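Local coordinates for protein acetyltransferase, GNAT family (Bacillus anthracis str. Sterne, PDB 3FBU) that binds coenzyme A and, as a member of the GNAT family, probably transfers an acetyl group from acetyl-CoA to an acceptor substrate, at residues Ile3-Glu6 with Arg7-Ile10. Sequence-based numbering, arbitrary orientation.
Sequences IKAE and RLLI
Ile3 and Ile10 face each other as an antiparallel hydrogen-bonded pair where the chain doubles back on itself, the directions of Ile3-Glu6 and Arg7-Ile10 lying 171° apart. Ile3 N donates to Ile10 O at 3.0 Å, and Ile10 N returns a bond to Ile3 O at 2.9 Å. Ile3 O also receives a CA-H...O contact from Leu9 CA at 3.2 Å. Lys4 and Leu9 form the next, non-hydrogen-bonded pair. Nearer the turn, Ala5 N meets Leu8 O at 2.8 Å, with Glu6 and Arg7 linking the two arms.

On one face of the hairpin the isoleucines run side by side. In each, CG1 stands anti to the carbonyl carbon (chi1 -58° in Ile3, -54° in Ile10); these matching angles send both CG1 branches the same way, which brings Ile3 CD1 and Ile10 CD1 to 4.1 Å. On this same side the methyl of Ala5 rests against Leu8, CB to CD1 3.7 Å. Helix 99-114 backs this apolar face, with Glu102 against Ala5 and Leu8 and Thr107 against Ile10. Lys4 and Leu9 project from the other face.

Arg7 lays its CB and CG along the backbone of Glu6, then bends, and its NE forms a salt bridge with Glu102 and its NH2 a hydrogen bond with Lys97 O, which tie the guanidinium to the start of helix 99-114. The side chain of Arg7 lies about 7 Å from the bound coenzyme A. Strand 8-10 pairs in turn with strand 58-63, so this short N-terminal beta hairpin forms one margin of the mixed central sheet of the GNAT fold.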
loop_
_atom_site.group_PDB
_atom_site.type_symbol
_atom_site.label_atom_id
_atom_site.label_comp_id
_atom_site.label_asym_id
_atom_site.label_seq_id
_atom_site.Cartn_x
_atom_site.Cartn_y
_atom_site.Cartn_z
ATOM N N ILE A 3 9.446 -19.724 18.609
ATOM C CA ILE A 3 9.792 -19.972 17.219
ATOM C C ILE A 3 10.923 -19.018 16.877
ATOM O O ILE A 3 10.846 -17.827 17.158
ATOM C CB ILE A 3 8.562 -19.717 16.286
ATOM C CG1 ILE A 3 7.372 -20.606 16.681
ATOM C CG2 ILE A 3 8.917 -19.960 14.831
ATOM C CD1 ILE A 3 6.063 -20.275 15.934
ATOM N N LYS A 4 11.990 -19.548 16.293
ATOM C CA LYS A 4 13.093 -18.725 15.824
ATOM C C LYS A 4 13.021 -18.704 14.306
ATOM O O LYS A 4 12.995 -19.749 13.673
ATOM C CB LYS A 4 14.450 -19.289 16.288
ATOM C CG LYS A 4 14.678 -19.222 17.811
ATOM C CD LYS A 4 16.047 -19.821 18.253
ATOM C CE LYS A 4 16.247 -19.713 19.776
ATOM N NZ LYS A 4 17.539 -20.295 20.274
ATOM N N ALA A 5 12.973 -17.516 13.729
ATOM C CA ALA A 5 13.133 -17.357 12.288
ATOM C C ALA A 5 14.510 -16.723 11.994
ATOM O O ALA A 5 15.366 -16.627 12.873
ATOM C CB ALA A 5 11.988 -16.516 11.706
ATOM N N GLU A 6 14.716 -16.310 10.753
ATOM C CA GLU A 6 15.941 -15.627 10.334
ATOM C C GLU A 6 16.231 -14.318 11.100
ATOM O O GLU A 6 17.294 -14.174 11.700
ATOM C CB GLU A 6 15.878 -15.350 8.825
ATOM C CG GLU A 6 16.172 -16.596 7.981
ATOM C CD GLU A 6 15.942 -16.415 6.469
ATOM O OE1 GLU A 6 15.407 -15.357 6.032
ATOM O OE2 GLU A 6 16.309 -17.355 5.714
ATOM N N ARG A 7 15.282 -13.381 11.077
ATOM C CA ARG A 7 15.466 -12.050 11.656
ATOM C C ARG A 7 14.617 -11.799 12.913
ATOM O O ARG A 7 14.757 -10.750 13.564
ATOM C CB ARG A 7 15.097 -10.988 10.634
ATOM C CG ARG A 7 15.890 -11.046 9.323
ATOM C CD ARG A 7 15.366 -10.001 8.372
ATOM N NE ARG A 7 14.002 -10.342 7.958
ATOM C CZ ARG A 7 13.219 -9.562 7.226
ATOM N NH1 ARG A 7 13.636 -8.374 6.801
ATOM N NH2 ARG A 7 11.992 -9.975 6.929
ATOM N N LEU A 8 13.728 -12.734 13.250
ATOM C CA LEU A 8 12.775 -12.520 14.342
ATOM C C LEU A 8 12.493 -13.791 15.094
ATOM O O LEU A 8 12.762 -14.901 14.619
ATOM C CB LEU A 8 11.454 -11.937 13.797
ATOM C CG LEU A 8 10.776 -12.671 12.647
ATOM C CD1 LEU A 8 9.890 -13.805 13.170
ATOM C CD2 LEU A 8 9.991 -11.688 11.735
ATOM N N LEU A 9 11.930 -13.625 16.281
ATOM C CA LEU A 9 11.432 -14.731 17.056
ATOM C C LEU A 9 10.001 -14.440 17.481
ATOM O O LEU A 9 9.582 -13.288 17.527
ATOM C CB LEU A 9 12.297 -14.999 18.282
ATOM C CG LEU A 9 12.478 -13.947 19.375
ATOM C CD1 LEU A 9 11.285 -13.890 20.367
ATOM C CD2 LEU A 9 13.789 -14.285 20.144
ATOM N N ILE A 10 9.280 -15.507 17.786
ATOM C CA ILE A 10 7.918 -15.407 18.293
ATOM C C ILE A 10 7.926 -16.077 19.645
ATOM O O ILE A 10 8.452 -17.173 19.804
ATOM C CB ILE A 10 6.914 -16.124 17.378
ATOM C CG1 ILE A 10 7.060 -15.596 15.945
ATOM C CG2 ILE A 10 5.495 -15.910 17.883
ATOM C CD1 ILE A 10 6.256 -16.332 14.935
#